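Long-range contacts in ComZ (Thermus thermophilus, PDB 6QVI), which is a competence-associated pilin that probably serves as a DNA receptor at the pilus tip in natural transformation: residues Q34-R39 against G58-R63; G217-G223 against Q244-N250; N384-R390 against N416-D422. Residue numbers count along the deposited sequence, not the author numbering.

Overall arrangement
The three contacts follow one another along the chain without overlapping. Contact 1 belongs to the pseudopilin-like domain, where the end of the long helix 12-40 meets the loop that leads to strand 74-76. Contacts 2 and 3 belong to the beta-solenoid domain inserted between strands 120-130 and 517-529, and each pairs neighbouring parallel strands in a different sheet. The centres of the three contacts form a wide triangle, about 36 Å between contacts 1 and 2, about 40 Å between 1 and 3 and about 39 Å between 2 and 3. Contacts 1 and 3 fall on opposite sides of the chain's centre. The nearest atoms of any two contacts are at least about 23 Å apart.

Contact 1: Q34-R39 against G58-R63; sequences QQYVWR and GLDLDR
The Gln35 side-chain amide makes a two-point contact with the backbone of Asp60: Asp60 N donates to Gln35 OE1 (3.0 Å), and Gln35 NE2 donates to Asp60 O (2.6 Å). Gln35 reaches across with chi1 and chi2 both m, from a helical backbone that spans 34-39; Leu59 CA lies nearest, 7.2 Å from Gln35 CA. A third bond runs from Arg63 NH2 to Gln34 O (2.9 Å), a carbonyl that also accepts Trp38 N at 2.9 Å. Arg39 NH1 steadies the amide through Gln35 OE1 (3.0 Å), while Arg39 NE is bound to Thr53 O.

The loop is irregular. Arg63 adopts a left-handed backbone (70/53), and Asp60 OD1 accepts from Gly65 N. With Asp62 and Asp64 this gives a DxDxDG sequence reminiscent of EF-hand-type calcium loops, a resemblance that does not establish metal binding.

Outward from these bonds, Arg63 extends across the helix, roughly at right angles to its axis, between Gln34 and Trp38. Its CG sits over the five-membered ring of Trp38 (chi1 t), 3.7 Å from the centroid and 14° off the normal, a CH-pi contact. Its guanidinium is layered between Gln34 OE1 and Trp38 CB.

Every hydrogen bond between the segments has a main-chain atom at one end, and no salt bridge joins them; the Gln35 side chain thus holds the loop by its backbone at Asp60, and Arg63 answers by using a helix carbonyl.

Contact 2: G217-G223 against Q244-N250; sequences GKISVGG and QDITGEN
Successive coils of the parallel beta-solenoid meet here: strand 218-221 lies between strands 172-176 and 246-247 in a three-stranded parallel sheet. Ile219 pairs with Ile246 (CA-CA 5.4 Å) and Ser220 with Thr247.

Backbone hydrogen bonds alternate as parallel strands require. Ile219 N donates to Asp245 O (3.0 Å), Thr247 N to Ile219 O (2.8 Å) and, weakly, Val221 N to Thr247 O (3.0 Å). Beyond Thr247 the pattern slips, and Val221 O accepts from Asn250 N (3.3 Å).

Apolar side chains stack in register. Ile219 (chi1 p) and Ile246 (chi1 m) share a face, CD1 of the first 4.3 Å from CG2 of the second, against Val239 of strand 237-239. Ser220 and Thr247 take the other face, beside Tyr172.

One salt bridge closes the end: Lys218, with chi3 and chi4 both p, curls its NZ to 2.6 Å from Asp245 OD2, while Asp245 OD1 accepts from Arg241 N.

Gly248, at phi/psi 137/162, puts its CA 3.2 Å from Val221 O, and a CB there would clash with that oxygen.

Contact 3: N384-R390 against N416-D422; sequences NRPVDYR and NGNLLPD
Tyr389 lays its ring across Pro421, the main bump-in-hollow fit of this parallel strand pair. With chi1 p, its ring centroid lies 3.5 Å from Pro421 CA, 6° off the normal, a CH-pi contact. Leu419 fills the space beside it, its CD1 3.7 Å from Tyr389 CD2 and 3.9 Å from Val387 CG1. Opposite Pro386, Gly417 leaves a hollow: a CB would clash with Pro386 N.

Strands 387-390 and 419-421 cross at -39°, with axes 4.5 Å apart, pairing Val387 with Leu419, Asp388 with Leu420 and Tyr389 with Pro421. Their bonds are Val387 N to Asn418 O (2.9 Å), Leu420 N to Val387 O (3.3 Å), Tyr389 N to Leu420 O (2.7 Å) and Asp422 N to Tyr389 O (2.7 Å).

Parallel strands paired in register between coils characterise a beta-solenoid. Asp388 OD2 and Asp422 OD1 approach to 3.8 Å. Arg197 salt-bridges Asp388, Thr424 hydrogen-bonds Asp422, and Arg390 NH1 lies 3.6 Å from Asp422 OD2, charges only, out of the guanidinium plane; arginines thus offset both acids.

Contact 1: Q34-R39 against G58-R63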
loop_
_atom_site.group_PDB
_atom_site.type_symbol
_atom_site.label_atom_id
_atom_site.label_comp_id
_atom_site.label_asym_id
_atom_site.label_seq_id
_atom_site.Cartn_x
_atom_site.Cartn_y
_atom_site.Cartn_z
ATOM N N GLN A 34 -20.636 -7.241 -4.255
ATOM C CA GLN A 34 -19.544 -8.201 -4.242
ATOM C C GLN A 34 -18.412 -7.740 -5.149
ATOM O O GLN A 34 -17.235 -7.976 -4.858
ATOM C CB GLN A 34 -20.012 -9.592 -4.653
ATOM C CG GLN A 34 -18.953 -10.602 -4.290
ATOM C CD GLN A 34 -19.020 -11.873 -5.092
ATOM O OE1 GLN A 34 -18.558 -11.916 -6.236
ATOM N NE2 GLN A 34 -19.532 -12.929 -4.487
ATOM N N GLN A 35 -18.747 -7.033 -6.225
ATOM C CA GLN A 35 -17.723 -6.377 -7.016
ATOM C C GLN A 35 -17.041 -5.281 -6.210
ATOM O O GLN A 35 -15.874 -4.971 -6.463
ATOM C CB GLN A 35 -18.347 -5.817 -8.293
ATOM C CG GLN A 35 -18.590 -6.886 -9.355
ATOM C CD GLN A 35 -17.345 -7.140 -10.179
ATOM O OE1 GLN A 35 -16.742 -6.206 -10.696
ATOM N NE2 GLN A 35 -16.930 -8.395 -10.271
ATOM N N TYR A 36 -17.748 -4.704 -5.225
ATOM C CA TYR A 36 -17.152 -3.689 -4.368
ATOM C C TYR A 36 -16.207 -4.295 -3.332
ATOM O O TYR A 36 -15.186 -3.692 -3.005
ATOM C CB TYR A 36 -18.244 -2.878 -3.666
ATOM C CG TYR A 36 -17.775 -2.275 -2.349
ATOM C CD1 TYR A 36 -18.047 -2.891 -1.135
ATOM C CD2 TYR A 36 -17.034 -1.088 -2.333
ATOM C CE1 TYR A 36 -17.617 -2.351 0.046
ATOM C CE2 TYR A 36 -16.595 -0.523 -1.140
ATOM C CZ TYR A 36 -16.890 -1.163 0.049
ATOM O OH TYR A 36 -16.466 -0.625 1.252
ATOM N N VAL A 37 -16.527 -5.471 -2.808
ATOM C CA VAL A 37 -15.635 -6.124 -1.851
ATOM C C VAL A 37 -14.468 -6.779 -2.562
ATOM O O VAL A 37 -13.416 -6.994 -1.955
ATOM C CB VAL A 37 -16.365 -7.159 -0.969
ATOM C CG1 VAL A 37 -17.714 -6.623 -0.482
ATOM C CG2 VAL A 37 -16.511 -8.497 -1.703
ATOM N N TRP A 38 -14.627 -7.169 -3.828
ATOM C CA TRP A 38 -13.475 -7.785 -4.462
ATOM C C TRP A 38 -12.369 -6.775 -4.720
ATOM O O TRP A 38 -11.185 -7.153 -4.737
ATOM C CB TRP A 38 -13.865 -8.487 -5.769
ATOM C CG TRP A 38 -12.714 -9.309 -6.275
ATOM C CD1 TRP A 38 -12.116 -10.382 -5.641
ATOM C CD2 TRP A 38 -11.967 -9.094 -7.477
ATOM N NE1 TRP A 38 -11.056 -10.846 -6.387
ATOM C CE2 TRP A 38 -10.942 -10.079 -7.518
ATOM C CE3 TRP A 38 -12.065 -8.171 -8.525
ATOM C CZ2 TRP A 38 -10.030 -10.167 -8.574
ATOM C CZ3 TRP A 38 -11.159 -8.258 -9.568
ATOM C CH2 TRP A 38 -10.154 -9.251 -9.586
ATOM N N ARG A 39 -12.717 -5.495 -4.833
ATOM C CA ARG A 39 -11.728 -4.438 -4.996
ATOM C C ARG A 39 -11.234 -3.879 -3.677
ATOM O O ARG A 39 -10.182 -3.231 -3.667
ATOM C CB ARG A 39 -12.337 -3.303 -5.814
ATOM C CG ARG A 39 -12.302 -3.548 -7.284
ATOM C CD ARG A 39 -13.168 -2.568 -7.994
ATOM N NE ARG A 39 -13.037 -2.731 -9.437
ATOM C CZ ARG A 39 -13.688 -3.644 -10.155
ATOM N NH1 ARG A 39 -14.504 -4.510 -9.558
ATOM N NH2 ARG A 39 -13.497 -3.701 -11.468
ATOM N N GLY A 58 -15.455 -0.275 -15.487
ATOM C CA GLY A 58 -16.043 -1.542 -15.851
ATOM C C GLY A 58 -16.081 -2.481 -14.671
ATOM O O GLY A 58 -15.640 -2.164 -13.568
ATOM N N LEU A 59 -16.614 -3.659 -14.931
ATOM C CA LEU A 59 -16.691 -4.689 -13.920
ATOM C C LEU A 59 -15.862 -5.881 -14.344
ATOM O O LEU A 59 -15.697 -6.156 -15.535
ATOM C CB LEU A 59 -18.133 -5.157 -13.695
ATOM C CG LEU A 59 -19.164 -4.093 -13.390
ATOM C CD1 LEU A 59 -20.460 -4.763 -12.967
ATOM C CD2 LEU A 59 -18.658 -3.182 -12.309
ATOM N N ASP A 60 -15.377 -6.598 -13.336
ATOM C CA ASP A 60 -14.627 -7.823 -13.522
ATOM C C ASP A 60 -15.604 -8.930 -13.167
ATOM O O ASP A 60 -15.541 -9.532 -12.094
ATOM C CB ASP A 60 -13.384 -7.833 -12.641
ATOM C CG ASP A 60 -12.469 -9.005 -12.934
ATOM O OD1 ASP A 60 -11.340 -9.038 -12.393
ATOM O OD2 ASP A 60 -12.875 -9.890 -13.716
ATOM N N LEU A 61 -16.514 -9.205 -14.106
ATOM C CA LEU A 61 -17.573 -10.173 -13.848
ATOM C C LEU A 61 -16.991 -11.555 -13.678
ATOM O O LEU A 61 -17.485 -12.348 -12.869
ATOM C CB LEU A 61 -18.550 -10.171 -15.015
ATOM C CG LEU A 61 -19.175 -8.808 -15.211
ATOM C CD1 LEU A 61 -20.061 -8.821 -16.387
ATOM C CD2 LEU A 61 -20.043 -8.531 -13.989
ATOM N N ASP A 62 -15.960 -11.874 -14.450
ATOM C CA ASP A 62 -15.253 -13.114 -14.194
ATOM C C ASP A 62 -14.666 -13.156 -12.788
ATOM O O ASP A 62 -14.726 -14.193 -12.119
ATOM C CB ASP A 62 -14.144 -13.331 -15.192
ATOM C CG ASP A 62 -13.424 -14.611 -14.919
ATOM O OD1 ASP A 62 -12.611 -14.658 -13.976
ATOM O OD2 ASP A 62 -13.654 -15.564 -15.702
ATOM N N ARG A 63 -14.013 -12.061 -12.365
ATOM C CA ARG A 63 -13.028 -12.041 -11.260
ATOM C C ARG A 63 -11.735 -12.760 -11.660
ATOM O O ARG A 63 -11.254 -13.643 -10.958
ATOM C CB ARG A 63 -13.589 -12.607 -9.945
ATOM C CG ARG A 63 -14.166 -11.545 -8.977
ATOM C CD ARG A 63 -15.348 -12.082 -8.111
ATOM N NE ARG A 63 -15.697 -11.172 -7.016
ATOM C CZ ARG A 63 -15.604 -11.482 -5.724
ATOM N NH1 ARG A 63 -15.174 -12.681 -5.357
ATOM N NH2 ARG A 63 -15.920 -10.591 -4.794
#

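Contact 2: G217-G223 against Q244-N250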
loop_
_atom_site.group_PDB
_atom_site.type_symbol
_atom_site.label_atom_id
_atom_site.label_comp_id
_atom_site.label_asym_id
_atom_site.label_seq_id
_atom_site.Cartn_x
_atom_site.Cartn_y
_atom_site.Cartn_z
ATOM N N GLY A 217 1.805 20.608 -5.597
ATOM C CA GLY A 217 2.968 21.072 -6.321
ATOM C C GLY A 217 3.047 20.704 -7.780
ATOM O O GLY A 217 2.211 20.004 -8.274
ATOM N N LYS A 218 4.051 21.236 -8.456
ATOM C CA LYS A 218 4.361 20.965 -9.851
ATOM C C LYS A 218 5.564 20.020 -9.950
ATOM O O LYS A 218 6.163 19.643 -8.945
ATOM C CB LYS A 218 4.611 22.271 -10.600
ATOM C CG LYS A 218 3.521 23.307 -10.410
ATOM C CD LYS A 218 4.042 24.684 -10.713
ATOM C CE LYS A 218 4.008 24.905 -12.187
ATOM N NZ LYS A 218 2.586 25.134 -12.596
ATOM N N ILE A 219 5.871 19.587 -11.173
ATOM C CA ILE A 219 7.031 18.756 -11.468
ATOM C C ILE A 219 7.562 19.154 -12.828
ATOM O O ILE A 219 6.809 19.575 -13.716
ATOM C CB ILE A 219 6.744 17.240 -11.469
ATOM C CG1 ILE A 219 5.882 16.842 -12.667
ATOM C CG2 ILE A 219 6.105 16.786 -10.169
ATOM C CD1 ILE A 219 6.094 15.427 -13.098
ATOM N N SER A 220 8.880 19.043 -12.980
ATOM C CA SER A 220 9.561 19.330 -14.236
ATOM C C SER A 220 10.270 18.065 -14.684
ATOM O O SER A 220 10.792 17.312 -13.861
ATOM C CB SER A 220 10.564 20.490 -14.096
ATOM O OG SER A 220 10.901 21.055 -15.356
ATOM N N VAL A 221 10.283 17.819 -15.985
ATOM C CA VAL A 221 10.885 16.609 -16.516
ATOM C C VAL A 221 11.758 16.995 -17.709
ATOM O O VAL A 221 11.249 17.468 -18.739
ATOM C CB VAL A 221 9.823 15.571 -16.898
ATOM C CG1 VAL A 221 10.388 14.568 -17.877
ATOM C CG2 VAL A 221 9.322 14.877 -15.656
ATOM N N GLY A 222 13.075 16.808 -17.561
ATOM C CA GLY A 222 14.038 17.131 -18.593
ATOM C C GLY A 222 14.536 15.894 -19.325
ATOM O O GLY A 222 14.065 14.773 -19.112
ATOM N N GLY A 223 15.523 16.114 -20.194
ATOM C CA GLY A 223 15.954 15.062 -21.094
ATOM C C GLY A 223 16.555 13.876 -20.365
ATOM O O GLY A 223 17.228 14.019 -19.335
ATOM N N GLN A 244 -1.571 21.346 -16.067
ATOM C CA GLN A 244 -0.727 22.537 -16.124
ATOM C C GLN A 244 0.563 22.316 -15.323
ATOM O O GLN A 244 1.640 22.806 -15.711
ATOM C CB GLN A 244 -1.443 23.737 -15.543
ATOM C CG GLN A 244 -2.866 23.903 -15.952
ATOM C CD GLN A 244 -3.769 23.158 -15.019
ATOM O OE1 GLN A 244 -4.564 22.302 -15.419
ATOM N NE2 GLN A 244 -3.644 23.474 -13.744
ATOM N N ASP A 245 0.479 21.618 -14.187
ATOM C CA ASP A 245 1.604 21.484 -13.272
ATOM C C ASP A 245 2.506 20.306 -13.611
ATOM O O ASP A 245 3.318 19.891 -12.779
ATOM C CB ASP A 245 1.097 21.362 -11.827
ATOM C CG ASP A 245 0.305 22.598 -11.374
ATOM O OD1 ASP A 245 -0.501 22.478 -10.421
ATOM O OD2 ASP A 245 0.481 23.677 -11.981
ATOM N N ILE A 246 2.380 19.774 -14.823
ATOM C CA ILE A 246 3.306 18.795 -15.368
ATOM C C ILE A 246 4.116 19.534 -16.429
ATOM O O ILE A 246 3.678 19.668 -17.566
ATOM C CB ILE A 246 2.552 17.563 -15.890
ATOM C CG1 ILE A 246 1.694 16.993 -14.756
ATOM C CG2 ILE A 246 3.492 16.511 -16.399
ATOM C CD1 ILE A 246 0.859 15.816 -15.152
ATOM N N THR A 247 5.240 20.119 -16.021
ATOM C CA THR A 247 6.166 20.905 -16.827
ATOM C C THR A 247 7.329 20.053 -17.350
ATOM O O THR A 247 7.700 19.028 -16.761
ATOM C CB THR A 247 6.712 22.058 -15.944
ATOM O OG1 THR A 247 5.669 22.981 -15.596
ATOM C CG2 THR A 247 7.909 22.801 -16.531
ATOM N N GLY A 248 7.947 20.526 -18.424
ATOM C CA GLY A 248 9.220 19.997 -18.884
ATOM C C GLY A 248 9.336 19.796 -20.382
ATOM O O GLY A 248 8.348 19.730 -21.111
ATOM N N GLU A 249 10.586 19.669 -20.843
ATOM C CA GLU A 249 10.877 19.357 -22.238
ATOM C C GLU A 249 10.288 18.038 -22.694
ATOM O O GLU A 249 10.128 17.831 -23.897
ATOM C CB GLU A 249 12.389 19.318 -22.460
ATOM C CG GLU A 249 13.080 20.670 -22.366
ATOM C CD GLU A 249 14.594 20.595 -22.620
ATOM O OE1 GLU A 249 15.238 21.667 -22.623
ATOM O OE2 GLU A 249 15.142 19.476 -22.790
ATOM N N ASN A 250 10.004 17.122 -21.776
ATOM C CA ASN A 250 9.753 15.740 -22.141
ATOM C C ASN A 250 8.298 15.307 -21.961
ATOM O O ASN A 250 8.008 14.109 -22.077
ATOM C CB ASN A 250 10.641 14.827 -21.296
ATOM C CG ASN A 250 12.133 15.030 -21.538
ATOM O OD1 ASN A 250 12.574 16.042 -22.101
ATOM N ND2 ASN A 250 12.918 14.062 -21.095
#

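Contact 3: N384-R390 against N416-D422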
loop_
_atom_site.group_PDB
_atom_site.type_symbol
_atom_site.label_atom_id
_atom_site.label_comp_id
_atom_site.label_asym_id
_atom_site.label_seq_id
_atom_site.Cartn_x
_atom_site.Cartn_y
_atom_site.Cartn_z
ATOM N N ASN A 384 25.385 -4.300 11.524
ATOM C CA ASN A 384 26.649 -4.012 10.888
ATOM C C ASN A 384 27.171 -5.151 10.038
ATOM O O ASN A 384 28.244 -5.007 9.452
ATOM C CB ASN A 384 27.673 -3.646 11.951
ATOM C CG ASN A 384 28.689 -2.666 11.453
ATOM O OD1 ASN A 384 29.177 -1.821 12.199
ATOM N ND2 ASN A 384 29.038 -2.786 10.177
ATOM N N ARG A 385 26.427 -6.238 9.881
ATOM C CA ARG A 385 26.917 -7.336 9.061
ATOM C C ARG A 385 25.732 -7.984 8.364
ATOM O O ARG A 385 24.596 -7.876 8.840
ATOM C CB ARG A 385 27.692 -8.369 9.900
ATOM C CG ARG A 385 28.842 -7.757 10.699
ATOM C CD ARG A 385 30.113 -8.592 10.669
ATOM N NE ARG A 385 29.823 -10.009 10.570
ATOM C CZ ARG A 385 30.669 -10.889 10.057
ATOM N NH1 ARG A 385 31.844 -10.477 9.595
ATOM N NH2 ARG A 385 30.338 -12.170 9.988
ATOM N N PRO A 386 25.955 -8.644 7.222
ATOM C CA PRO A 386 24.874 -9.363 6.536
ATOM C C PRO A 386 24.133 -10.306 7.473
ATOM O O PRO A 386 24.741 -10.985 8.314
ATOM C CB PRO A 386 25.609 -10.133 5.438
ATOM C CG PRO A 386 26.768 -9.278 5.110
ATOM C CD PRO A 386 27.183 -8.598 6.401
ATOM N N VAL A 387 22.822 -10.303 7.360
ATOM C CA VAL A 387 22.020 -11.053 8.276
ATOM C C VAL A 387 20.736 -11.518 7.648
ATOM O O VAL A 387 20.112 -10.806 6.922
ATOM C CB VAL A 387 21.732 -10.135 9.463
ATOM C CG1 VAL A 387 21.405 -8.758 8.964
ATOM C CG2 VAL A 387 20.640 -10.650 10.361
ATOM N N ASP A 388 20.377 -12.749 7.925
ATOM C CA ASP A 388 19.182 -13.364 7.437
ATOM C C ASP A 388 18.149 -13.158 8.492
ATOM O O ASP A 388 18.468 -13.195 9.666
ATOM C CB ASP A 388 19.398 -14.855 7.315
ATOM C CG ASP A 388 19.581 -15.297 5.912
ATOM O OD1 ASP A 388 20.145 -14.530 5.116
ATOM O OD2 ASP A 388 19.174 -16.425 5.614
ATOM N N TYR A 389 16.903 -12.963 8.113
ATOM C CA TYR A 389 15.928 -12.773 9.147
ATOM C C TYR A 389 14.849 -13.779 9.082
ATOM O O TYR A 389 14.690 -14.433 8.094
ATOM C CB TYR A 389 15.384 -11.358 9.157
ATOM C CG TYR A 389 14.462 -10.985 8.040
ATOM C CD1 TYR A 389 13.238 -11.571 7.904
ATOM C CD2 TYR A 389 14.812 -10.003 7.149
ATOM C CE1 TYR A 389 12.393 -11.203 6.890
ATOM C CE2 TYR A 389 13.978 -9.632 6.134
ATOM C CZ TYR A 389 12.772 -10.235 6.016
ATOM O OH TYR A 389 11.948 -9.854 5.008
ATOM N N ARG A 390 14.159 -13.930 10.192
ATOM C CA ARG A 390 13.048 -14.830 10.313
ATOM C C ARG A 390 12.114 -14.082 11.211
ATOM O O ARG A 390 12.530 -13.602 12.240
ATOM C CB ARG A 390 13.463 -16.107 11.010
ATOM C CG ARG A 390 14.472 -16.950 10.264
ATOM C CD ARG A 390 15.100 -17.977 11.189
ATOM N NE ARG A 390 14.437 -19.270 11.137
ATOM C CZ ARG A 390 15.085 -20.415 11.009
ATOM N NH1 ARG A 390 16.399 -20.412 10.929
ATOM N NH2 ARG A 390 14.423 -21.557 10.963
ATOM N N ASN A 416 23.970 -1.839 7.361
ATOM C CA ASN A 416 25.205 -1.691 6.602
ATOM C C ASN A 416 25.607 -2.948 5.854
ATOM O O ASN A 416 26.415 -2.863 4.922
ATOM C CB ASN A 416 26.361 -1.267 7.517
ATOM C CG ASN A 416 26.021 -0.047 8.355
ATOM O OD1 ASN A 416 25.339 0.868 7.880
ATOM N ND2 ASN A 416 26.537 0.004 9.581
ATOM N N GLY A 417 25.022 -4.090 6.204
ATOM C CA GLY A 417 25.183 -5.317 5.466
ATOM C C GLY A 417 23.873 -5.684 4.790
ATOM O O GLY A 417 22.890 -4.955 4.833
ATOM N N ASN A 418 23.896 -6.826 4.118
ATOM C CA ASN A 418 22.690 -7.303 3.470
ATOM C C ASN A 418 21.673 -7.731 4.523
ATOM O O ASN A 418 22.025 -8.126 5.643
ATOM C CB ASN A 418 23.023 -8.471 2.553
ATOM C CG ASN A 418 23.738 -8.035 1.305
ATOM O OD1 ASN A 418 23.798 -6.844 0.995
ATOM N ND2 ASN A 418 24.322 -8.992 0.597
ATOM N N LEU A 419 20.398 -7.636 4.159
ATOM C CA LEU A 419 19.303 -7.896 5.092
ATOM C C LEU A 419 18.221 -8.625 4.301
ATOM O O LEU A 419 17.380 -7.988 3.659
ATOM C CB LEU A 419 18.774 -6.606 5.688
ATOM C CG LEU A 419 17.556 -6.789 6.583
ATOM C CD1 LEU A 419 17.830 -7.895 7.609
ATOM C CD2 LEU A 419 17.136 -5.492 7.249
ATOM N N LEU A 420 18.241 -9.950 4.344
ATOM C CA LEU A 420 17.290 -10.746 3.586
ATOM C C LEU A 420 16.502 -11.674 4.491
ATOM O O LEU A 420 16.939 -12.004 5.599
ATOM C CB LEU A 420 17.989 -11.569 2.490
ATOM C CG LEU A 420 18.655 -10.852 1.308
ATOM C CD1 LEU A 420 17.805 -9.677 0.847
ATOM C CD2 LEU A 420 20.055 -10.381 1.633
ATOM N N PRO A 421 15.395 -12.182 4.008
ATOM C CA PRO A 421 14.695 -13.151 4.831
ATOM C C PRO A 421 15.381 -14.472 4.652
ATOM O O PRO A 421 15.964 -14.723 3.622
ATOM C CB PRO A 421 13.323 -13.225 4.195
ATOM C CG PRO A 421 13.532 -12.787 2.808
ATOM C CD PRO A 421 14.611 -11.765 2.849
ATOM N N ASP A 422 15.321 -15.330 5.651
ATOM C CA ASP A 422 15.962 -16.618 5.513
ATOM C C ASP A 422 15.095 -17.530 4.695
ATOM O O ASP A 422 13.972 -17.838 5.067
ATOM C CB ASP A 422 16.222 -17.285 6.852
ATOM C CG ASP A 422 16.177 -18.782 6.748
ATOM O OD1 ASP A 422 16.771 -19.336 5.806
ATOM O OD2 ASP A 422 15.524 -19.407 7.586
#